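Local coordinates for protein fructosyl amine:oxygen oxidoreductase (Neosartorya fumigata, PDB 4WCT) that probably uses bound FAD to oxidise fructosyl amines (Amadori products), removing the sugar from glycated amines at the expense of molecular oxygen, at residues D243-T255 and W418-Q432. Sequence-based numbering, arbitrary orientation.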
ATOM      1  N   ASP A 243      11.142  -9.017  -3.169  1.00  8.24           N
ATOM      2  CA  ASP A 243      11.369  -9.684  -4.436  1.00  9.43           C
ATOM      3  C   ASP A 243      12.813 -10.043  -4.678  1.00 11.52           C
ATOM      4  O   ASP A 243      13.092 -10.839  -5.574  1.00 12.35           O
ATOM      5  CB  ASP A 243      10.851  -8.749  -5.564  1.00 10.58           C
ATOM      6  CG  ASP A 243      10.671  -9.449  -6.896  1.00 11.34           C
ATOM      7  OD1 ASP A 243      10.151 -10.589  -6.931  1.00 11.62           O
ATOM      8  OD2 ASP A 243      10.977  -8.775  -7.932  1.00 12.51           O
ATOM      9  N   SER A 244      13.742  -9.386  -3.978  1.00 11.99           N
ATOM     10  CA  SER A 244      15.168  -9.675  -4.121  1.00 13.09           C
ATOM     11  C   SER A 244      15.668 -10.779  -3.175  1.00 13.82           C
ATOM     12  O   SER A 244      16.792 -11.283  -3.349  1.00 16.18           O
ATOM     13  CB  SER A 244      15.984  -8.399  -3.916  1.00 15.97           C
ATOM     14  OG  SER A 244      15.984  -8.051  -2.546  1.00 21.16           O
ATOM     15  N   LEU A 245      14.813 -11.244  -2.264  1.00 11.10           N
ATOM     16  CA  LEU A 245      15.231 -12.149  -1.189  1.00 11.25           C
ATOM     17  C   LEU A 245      14.743 -13.569  -1.373  1.00 13.16           C
ATOM     18  O   LEU A 245      15.161 -14.470  -0.659  1.00 14.73           O
ATOM     19  CB  LEU A 245      14.737 -11.625   0.167  1.00 12.83           C
ATOM     20  CG  LEU A 245      15.346 -10.302   0.589  1.00 14.18           C
ATOM     21  CD1 LEU A 245      14.734  -9.889   1.906  1.00 15.22           C
ATOM     22  CD2 LEU A 245      16.859 -10.397   0.726  1.00 15.08           C
ATOM     23  N   LEU A 246      13.843 -13.766  -2.324  1.00 11.79           N
ATOM     24  CA  LEU A 246      13.289 -15.074  -2.634  1.00 11.70           C
ATOM     25  C   LEU A 246      12.945 -15.065  -4.113  1.00 13.36           C
ATOM     26  O   LEU A 246      12.522 -14.038  -4.630  1.00 12.27           O
ATOM     27  CB  LEU A 246      12.037 -15.327  -1.806  1.00 10.71           C
ATOM     28  CG  LEU A 246      11.269 -16.616  -2.040  1.00 13.07           C
ATOM     29  CD1 LEU A 246      12.032 -17.761  -1.379  1.00 13.14           C
ATOM     30  CD2 LEU A 246       9.854 -16.513  -1.491  1.00 13.38           C
ATOM     31  N   ASP A 247      13.016 -16.222  -4.760  1.00 11.78           N
ATOM     32  CA  ASP A 247      12.474 -16.370  -6.096  1.00 12.73           C
ATOM     33  C   ASP A 247      10.960 -16.568  -6.066  1.00 12.13           C
ATOM     34  O   ASP A 247      10.465 -17.623  -5.704  1.00 12.08           O
ATOM     35  CB  ASP A 247      13.151 -17.532  -6.841  1.00 14.30           C
ATOM     36  CG  ASP A 247      12.708 -17.641  -8.292  1.00 17.98           C
ATOM     37  OD1 ASP A 247      11.878 -16.823  -8.770  1.00 13.66           O
ATOM     38  OD2 ASP A 247      13.144 -18.625  -8.950  1.00 19.28           O
ATOM     39  N   PHE A 248      10.231 -15.471  -6.284  1.00 11.00           N
ATOM     40  CA  PHE A 248       8.788 -15.506  -6.260  1.00 10.29           C
ATOM     41  C   PHE A 248       8.183 -16.004  -7.567  1.00 10.69           C
ATOM     42  O   PHE A 248       6.946 -16.020  -7.719  1.00 10.61           O
ATOM     43  CB  PHE A 248       8.255 -14.108  -5.933  1.00 10.10           C
ATOM     44  CG  PHE A 248       8.205 -13.805  -4.472  1.00  9.02           C
ATOM     45  CD1 PHE A 248       7.128 -14.211  -3.723  1.00  9.61           C
ATOM     46  CD2 PHE A 248       9.247 -13.150  -3.846  1.00  8.66           C
ATOM     47  CE1 PHE A 248       7.054 -13.929  -2.377  1.00 11.37           C
ATOM     48  CE2 PHE A 248       9.186 -12.880  -2.492  1.00 10.26           C
ATOM     49  CZ  PHE A 248       8.081 -13.271  -1.769  1.00 10.88           C
ATOM     50  N   LYS A 249       9.025 -16.450  -8.503  0.50  9.95           N
ATOM     51  CA  LYS A 249       8.528 -17.085  -9.737  0.50 11.08           C
ATOM     52  C   LYS A 249       7.602 -16.130 -10.486  0.50 10.46           C
ATOM     53  O   LYS A 249       6.539 -16.516 -10.973  0.50 11.74           O
ATOM     54  CB  LYS A 249       7.815 -18.399  -9.407  0.50 12.17           C
ATOM     55  CG  LYS A 249       8.703 -19.373  -8.648  0.50 13.07           C
ATOM     56  CD  LYS A 249       9.926 -19.756  -9.466  0.50 13.88           C
ATOM     57  CE  LYS A 249      10.708 -20.884  -8.809  0.50 16.99           C
ATOM     58  NZ  LYS A 249      12.101 -20.995  -9.320  0.50 21.03           N
ATOM     59  N   LYS A 250       8.003 -14.861 -10.511  1.00 10.12           N
ATOM     60  CA  LYS A 250       7.277 -13.790 -11.202  1.00 10.90           C
ATOM     61  C   LYS A 250       5.964 -13.344 -10.563  1.00  9.91           C
ATOM     62  O   LYS A 250       5.289 -12.483 -11.117  1.00 10.63           O
ATOM     63  CB  LYS A 250       7.079 -14.082 -12.690  1.00 10.60           C
ATOM     64  CG  LYS A 250       8.384 -14.366 -13.403  1.00 11.29           C
ATOM     65  CD  LYS A 250       8.127 -14.576 -14.895  1.00 14.13           C
ATOM     66  CE  LYS A 250       9.391 -14.989 -15.623  1.00 15.82           C
ATOM     67  NZ  LYS A 250       9.120 -15.149 -17.086  1.00 17.41           N
ATOM     68  N   GLN A 251       5.719 -13.760  -9.324  1.00  8.99           N
ATOM     69  CA  GLN A 251       4.477 -13.423  -8.678  1.00  8.87           C
ATOM     70  C   GLN A 251       4.449 -11.982  -8.174  1.00  8.79           C
ATOM     71  O   GLN A 251       3.368 -11.434  -7.936  1.00  8.93           O
ATOM     72  CB  GLN A 251       4.158 -14.370  -7.520  1.00 10.57           C
ATOM     73  CG  GLN A 251       3.886 -15.801  -7.953  1.00 10.48           C
ATOM     74  CD  GLN A 251       3.641 -16.692  -6.762  1.00 11.91           C
ATOM     75  OE1 GLN A 251       2.514 -16.816  -6.271  1.00 11.48           O
ATOM     76  NE2 GLN A 251       4.709 -17.170  -6.193  1.00 14.67           N
ATOM     77  N   LEU A 252       5.604 -11.346  -8.068  1.00  9.80           N
ATOM     78  CA  LEU A 252       5.664  -9.937  -7.659  1.00  8.00           C
ATOM     79  C   LEU A 252       6.191  -9.066  -8.770  1.00  9.64           C
ATOM     80  O   LEU A 252       7.258  -9.327  -9.330  1.00 10.61           O
ATOM     81  CB  LEU A 252       6.516  -9.770  -6.398  1.00  8.62           C
ATOM     82  CG  LEU A 252       6.036 -10.457  -5.116  1.00  8.42           C
ATOM     83  CD1 LEU A 252       7.033 -10.138  -3.983  1.00 10.64           C
ATOM     84  CD2 LEU A 252       4.617 -10.053  -4.696  1.00 11.30           C
ATOM     85  N   ARG A 253       5.548  -7.905  -8.955  1.00  8.93           N
ATOM     86  CA  ARG A 253       6.092  -6.848  -9.786  1.00  8.02           C
ATOM     87  C   ARG A 253       6.299  -5.612  -8.939  1.00  7.21           C
ATOM     88  O   ARG A 253       5.344  -4.917  -8.650  1.00  8.55           O
ATOM     89  CB  ARG A 253       5.158  -6.514 -10.944  1.00  7.31           C
ATOM     90  CG  ARG A 253       5.729  -5.480 -11.861  1.00  8.07           C
ATOM     91  CD  ARG A 253       4.768  -5.014 -12.952  1.00  7.75           C
ATOM     92  NE  ARG A 253       3.657  -4.256 -12.391  1.00  9.15           N
ATOM     93  CZ  ARG A 253       2.582  -3.898 -13.081  1.00  9.24           C
ATOM     94  NH1 ARG A 253       2.506  -4.155 -14.397  1.00  8.17           N
ATOM     95  NH2 ARG A 253       1.583  -3.302 -12.449  1.00  8.57           N
ATOM     96  N   PRO A 254       7.553  -5.316  -8.563  1.00  7.14           N
ATOM     97  CA  PRO A 254       7.766  -4.064  -7.860  1.00  7.54           C
ATOM     98  C   PRO A 254       7.423  -2.876  -8.754  1.00  7.46           C
ATOM     99  O   PRO A 254       7.924  -2.776  -9.867  1.00  9.18           O
ATOM    100  CB  PRO A 254       9.258  -4.090  -7.514  1.00  8.20           C
ATOM    101  CG  PRO A 254       9.597  -5.552  -7.457  1.00  8.32           C
ATOM    102  CD  PRO A 254       8.748  -6.179  -8.534  1.00  8.83           C
ATOM    103  N   THR A 255       6.594  -1.978  -8.247  1.00  7.58           N
ATOM    104  CA  THR A 255       5.999  -0.909  -9.051  1.00  8.49           C
ATOM    105  C   THR A 255       5.848   0.325  -8.170  1.00  8.17           C
ATOM    106  O   THR A 255       5.566   0.193  -6.981  1.00  7.88           O
ATOM    107  CB  THR A 255       4.610  -1.328  -9.610  1.00  7.67           C
ATOM    108  OG1 THR A 255       4.654  -2.649 -10.143  1.00  8.94           O
ATOM    109  CG2 THR A 255       4.094  -0.374 -10.676  1.00  9.14           C
ATOM    110  N   TRP A 418       0.138 -19.244  -2.426  1.00  9.41           N
ATOM    111  CA  TRP A 418       1.239 -19.391  -3.372  1.00  9.47           C
ATOM    112  C   TRP A 418       0.759 -19.935  -4.726  1.00 10.72           C
ATOM    113  O   TRP A 418       0.006 -20.930  -4.761  1.00 11.55           O
ATOM    114  CB  TRP A 418       2.291 -20.307  -2.760  1.00 11.50           C
ATOM    115  CG  TRP A 418       3.537 -20.457  -3.522  1.00 11.44           C
ATOM    116  CD1 TRP A 418       3.906 -21.521  -4.307  1.00 13.56           C
ATOM    117  CD2 TRP A 418       4.683 -19.583  -3.474  1.00 12.40           C
ATOM    118  NE1 TRP A 418       5.126 -21.286  -4.853  1.00 12.52           N
ATOM    119  CE2 TRP A 418       5.659 -20.143  -4.314  1.00 12.86           C
ATOM    120  CE3 TRP A 418       4.982 -18.399  -2.786  1.00 12.69           C
ATOM    121  CZ2 TRP A 418       6.899 -19.523  -4.548  1.00 11.19           C
ATOM    122  CZ3 TRP A 418       6.241 -17.829  -2.962  1.00 11.42           C
ATOM    123  CH2 TRP A 418       7.153 -18.357  -3.884  1.00 11.95           C
ATOM    124  N   ARG A 419       1.052 -19.209  -5.806  1.00 10.72           N
ATOM    125  CA  ARG A 419       0.359 -19.437  -7.090  1.00 11.30           C
ATOM    126  C   ARG A 419       1.259 -19.077  -8.288  1.00 12.03           C
ATOM    127  O   ARG A 419       0.879 -18.279  -9.153  1.00 13.51           O
ATOM    128  CB  ARG A 419      -0.998 -18.723  -7.137  1.00 11.29           C
ATOM    129  CG  ARG A 419      -0.996 -17.213  -6.868  1.00 10.10           C
ATOM    130  CD  ARG A 419      -2.403 -16.715  -6.542  1.00 11.60           C
ATOM    131  NE  ARG A 419      -2.502 -15.255  -6.527  1.00 10.90           N
ATOM    132  CZ  ARG A 419      -2.250 -14.493  -5.474  1.00  9.95           C
ATOM    133  NH1 ARG A 419      -1.868 -15.006  -4.331  1.00  9.12           N
ATOM    134  NH2 ARG A 419      -2.383 -13.185  -5.587  1.00 10.32           N
ATOM    135  N   PRO A 420       2.469 -19.641  -8.329  1.00 12.74           N
ATOM    136  CA  PRO A 420       3.416 -19.354  -9.424  1.00 13.05           C
ATOM    137  C   PRO A 420       2.850 -19.669 -10.812  1.00 11.92           C
ATOM    138  O   PRO A 420       3.189 -18.987 -11.791  1.00 12.24           O
ATOM    139  CB  PRO A 420       4.614 -20.241  -9.101  1.00 13.79           C
ATOM    140  CG  PRO A 420       4.036 -21.379  -8.309  1.00 12.65           C
ATOM    141  CD  PRO A 420       2.939 -20.748  -7.474  1.00 14.38           C
ATOM    142  N   GLU A 421       1.899 -20.595 -10.882  1.00 13.14           N
ATOM    143  CA  GLU A 421       1.272 -20.911 -12.171  1.00 15.18           C
ATOM    144  C   GLU A 421       0.597 -19.708 -12.807  1.00 14.48           C
ATOM    145  O   GLU A 421       0.506 -19.613 -14.041  1.00 19.23           O
ATOM    146  CB  GLU A 421       0.304 -22.099 -12.054  1.00 15.79           C
ATOM    147  CG  GLU A 421      -0.986 -21.875 -11.292  1.00 19.09           C
ATOM    148  CD  GLU A 421      -0.840 -21.931  -9.773  1.00 19.80           C
ATOM    149  OE1 GLU A 421       0.279 -22.107  -9.246  1.00 15.20           O
ATOM    150  OE2 GLU A 421      -1.867 -21.735  -9.087  1.00 23.55           O
ATOM    151  N   THR A 422       0.151 -18.756 -11.983  1.00 11.86           N
ATOM    152  CA  THR A 422      -0.529 -17.583 -12.510  1.00 13.34           C
ATOM    153  C   THR A 422       0.417 -16.549 -13.136  1.00 11.63           C
ATOM    154  O   THR A 422      -0.051 -15.557 -13.690  1.00 13.35           O
ATOM    155  CB  THR A 422      -1.346 -16.847 -11.418  1.00 13.32           C
ATOM    156  OG1 THR A 422      -0.457 -16.305 -10.442  1.00 13.13           O
ATOM    157  CG2 THR A 422      -2.358 -17.789 -10.726  1.00 15.74           C
ATOM    158  N   ALA A 423       1.730 -16.720 -12.981  1.00 12.21           N
ATOM    159  CA  ALA A 423       2.712 -15.706 -13.369  1.00 11.73           C
ATOM    160  C   ALA A 423       3.664 -16.226 -14.448  1.00 12.24           C
ATOM    161  O   ALA A 423       4.602 -15.522 -14.858  1.00 12.13           O
ATOM    162  CB  ALA A 423       3.536 -15.284 -12.176  1.00 11.63           C
ATOM    163  N   VAL A 424       3.365 -17.397 -14.983  1.00 15.48           N
ATOM    164  CA  VAL A 424       4.174 -17.919 -16.102  1.00 15.94           C
ATOM    165  C   VAL A 424       4.049 -16.985 -17.313  1.00 15.22           C
ATOM    166  O   VAL A 424       2.945 -16.534 -17.645  1.00 16.52           O
ATOM    167  CB  VAL A 424       3.744 -19.365 -16.463  1.00 16.81           C
ATOM    168  CG1 VAL A 424       4.483 -19.851 -17.695  1.00 18.75           C
ATOM    169  CG2 VAL A 424       4.014 -20.289 -15.285  1.00 16.63           C
ATOM    170  N   ASP A 425       5.187 -16.588 -17.866  1.00 17.58           N
ATOM    171  CA  ASP A 425       5.256 -15.593 -18.949  1.00 17.24           C
ATOM    172  C   ASP A 425       4.512 -14.300 -18.621  1.00 14.84           C
ATOM    173  O   ASP A 425       3.911 -13.670 -19.496  1.00 13.82           O
ATOM    174  CB  ASP A 425       4.735 -16.140 -20.282  1.00 18.33           C
ATOM    175  CG  ASP A 425       5.446 -17.410 -20.706  1.00 23.82           C
ATOM    176  OD1 ASP A 425       6.652 -17.527 -20.429  1.00 24.82           O
ATOM    177  OD2 ASP A 425       4.773 -18.324 -21.218  1.00 27.75           O
ATOM    178  N   ARG A 426       4.570 -13.896 -17.354  1.00 14.42           N
ATOM    179  CA  ARG A 426       3.938 -12.642 -16.972  1.00 12.52           C
ATOM    180  C   ARG A 426       4.341 -11.497 -17.914  1.00 11.81           C
ATOM    181  O   ARG A 426       5.528 -11.275 -18.198  1.00 12.13           O
ATOM    182  CB  ARG A 426       4.375 -12.290 -15.561  1.00  9.51           C
ATOM    183  CG  ARG A 426       3.702 -11.037 -15.036  1.00 10.00           C
ATOM    184  CD  ARG A 426       3.674 -11.010 -13.538  1.00  9.53           C
ATOM    185  NE  ARG A 426       3.054  -9.790 -13.034  1.00  8.88           N
ATOM    186  CZ  ARG A 426       2.866  -9.522 -11.753  1.00  9.89           C
ATOM    187  NH1 ARG A 426       3.439 -10.268 -10.828  1.00 10.32           N
ATOM    188  NH2 ARG A 426       2.227  -8.418 -11.403  1.00  8.87           N
ATOM    189  N   ASP A 427       3.356 -10.692 -18.303  1.00 12.01           N
ATOM    190  CA  ASP A 427       3.594  -9.433 -18.994  1.00 13.34           C
ATOM    191  C   ASP A 427       3.767  -8.306 -18.004  1.00 11.16           C
ATOM    192  O   ASP A 427       2.783  -7.881 -17.361  1.00 10.93           O
ATOM    193  CB  ASP A 427       2.395  -9.095 -19.867  1.00 13.37           C
ATOM    194  CG  ASP A 427       2.562  -7.799 -20.623  1.00 16.54           C
ATOM    195  OD1 ASP A 427       3.640  -7.183 -20.601  1.00 13.53           O
ATOM    196  OD2 ASP A 427       1.612  -7.462 -21.357  1.00 25.19           O
ATOM    197  N   TRP A 428       5.013  -7.882 -17.812  1.00 12.12           N
ATOM    198  CA  TRP A 428       5.306  -6.873 -16.809  1.00 10.72           C
ATOM    199  C   TRP A 428       4.649  -5.542 -17.120  1.00 11.18           C
ATOM    200  O   TRP A 428       4.634  -4.664 -16.265  1.00 11.12           O
ATOM    201  CB  TRP A 428       6.803  -6.644 -16.658  1.00 12.77           C
ATOM    202  CG  TRP A 428       7.568  -7.846 -16.199  1.00 13.45           C
ATOM    203  CD1 TRP A 428       8.550  -8.497 -16.897  1.00 14.93           C
ATOM    204  CD2 TRP A 428       7.385  -8.580 -14.980  1.00 10.49           C
ATOM    205  NE1 TRP A 428       8.999  -9.575 -16.181  1.00 16.88           N
ATOM    206  CE2 TRP A 428       8.319  -9.637 -14.991  1.00 12.48           C
ATOM    207  CE3 TRP A 428       6.620  -8.373 -13.834  1.00 10.85           C
ATOM    208  CZ2 TRP A 428       8.447 -10.531 -13.930  1.00 12.33           C
ATOM    209  CZ3 TRP A 428       6.727  -9.268 -12.789  1.00 10.56           C
ATOM    210  CH2 TRP A 428       7.693 -10.293 -12.815  1.00 11.72           C
ATOM    211  N   ARG A 429       4.315  -5.314 -18.391  1.00  9.76           N
ATOM    212  CA  ARG A 429       3.741  -4.052 -18.810  1.00 11.07           C
ATOM    213  C   ARG A 429       2.211  -4.038 -18.828  1.00 12.23           C
ATOM    214  O   ARG A 429       1.607  -3.067 -19.260  1.00 11.05           O
ATOM    215  CB  ARG A 429       4.346  -3.613 -20.164  1.00 13.14           C
ATOM    216  CG  ARG A 429       5.820  -3.230 -20.030  1.00 14.51           C
ATOM    217  CD  ARG A 429       6.472  -2.808 -21.340  1.00 17.44           C
ATOM    218  NE  ARG A 429       7.842  -2.359 -21.071  1.00 21.89           N
ATOM    219  CZ  ARG A 429       8.816  -3.188 -20.729  1.00 20.90           C
ATOM    220  NH1 ARG A 429       8.557  -4.479 -20.610  1.00 22.53           N
ATOM    221  NH2 ARG A 429      10.076  -2.759 -20.640  1.00 19.20           N
ATOM    222  N   ALA A 430       1.583  -5.090 -18.288  1.00  9.69           N
ATOM    223  CA  ALA A 430       0.147  -5.111 -18.103  1.00 10.46           C
ATOM    224  C   ALA A 430      -0.295  -3.998 -17.176  1.00  9.79           C
ATOM    225  O   ALA A 430       0.362  -3.710 -16.172  1.00 11.50           O
ATOM    226  CB  ALA A 430      -0.275  -6.453 -17.543  1.00 11.50           C
ATOM    227  N   THR A 431      -1.363  -3.292 -17.543  1.00 10.48           N
ATOM    228  CA  THR A 431      -1.765  -2.147 -16.733  1.00  9.84           C
ATOM    229  C   THR A 431      -2.632  -2.507 -15.514  1.00  9.72           C
ATOM    230  O   THR A 431      -2.867  -1.659 -14.664  1.00  8.05           O
ATOM    231  CB  THR A 431      -2.470  -1.080 -17.586  1.00 10.94           C
ATOM    232  OG1 THR A 431      -3.540  -1.689 -18.319  1.00 11.84           O
ATOM    233  CG2 THR A 431      -1.498  -0.427 -18.525  1.00 13.12           C
ATOM    234  N   GLN A 432      -3.070  -3.759 -15.428  1.00  8.31           N
ATOM    235  CA  GLN A 432      -3.643  -4.327 -14.192  1.00  8.99           C
ATOM    236  C   GLN A 432      -4.734  -3.464 -13.563  1.00  9.13           C
ATOM    237  O   GLN A 432      -4.744  -3.171 -12.345  1.00 10.23           O
ATOM    238  CB  GLN A 432      -2.492  -4.672 -13.216  1.00 10.03           C
ATOM    239  CG  GLN A 432      -1.541  -5.707 -13.841  1.00 10.52           C
ATOM    240  CD  GLN A 432      -0.695  -6.487 -12.824  1.00  9.82           C
ATOM    241  OE1 GLN A 432       0.539  -6.574 -12.930  1.00  9.46           O
ATOM    242  NE2 GLN A 432      -1.364  -7.080 -11.859  1.00 10.60           N
TER
HETATM  243  O   HOH W   1       5.818 -18.580 -12.587  1.00 14.20           O
HETATM  244  O   HOH W   2       7.735 -12.884 -18.239  1.00 16.45           O
HETATM  245  O   HOH W   3       7.708 -17.581 -17.032  1.00 17.38           O
HETATM  246  O   HOH W   4      -0.630  -1.392 -13.042  1.00  7.45           O
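The type I' beta turn from Phe-248 to Gln-251 leads into strand 253-263 of the large mixed sheet, and 418-432 packs along the turn and on into the start of that strand. At one end Gln-251 bridges the segments through its amide: OE1 accepts from Arg-419 N at 2.8 Å, while NE2 turns back to Phe-248 O, which the turn's own closing amide, Gln-251 N, reaches from the opposite face. Gln-251 NE2 also lies over one face of the Trp-418 six-membered ring, 3.6 Å from CH2, with amide and ring planes almost perpendicular (87°). The indole meets the Phe-248 ring obliquely, Trp-418 CZ3 3.8 Å from Phe-248 CD1, and Leu-246 CD2 also touches it near Trp-418 CH2.

At the tip of the turn, Ala-423 CB tucks against the Lys-249 and Lys-250 carbonyls, and a water joins Lys-249 O to Pro-420 O. Extended from CG to NE, Arg-426 delivers NH1 to Lys-250 O in a nearly straight 2.9 Å bond (164° at the hydrogen). Its NH2 binds Gln-432 OE1 on a lone pair, and Arg-253 CB packs on a face of the guanidinium.

Segment 243-255 belongs to the FAD-dependent oxidoreductase region; 418-432, between helix 410-413 and strand 442-443, packs against it where Arg-253 bends at chi3 (68°) after CB and CG have run past the Trp-428 ring. Arg-253 NH1 then grips two carbonyls, Trp-428 O at 2.9 Å and Ala-430 O at 2.8 Å, around the type I turn 427-430. Gln-432 OE1 sits over this second guanidinium, 3.4 Å from Arg-253 CZ, and Asp-362 pairs with Arg-253 NH2 in a salt bridge.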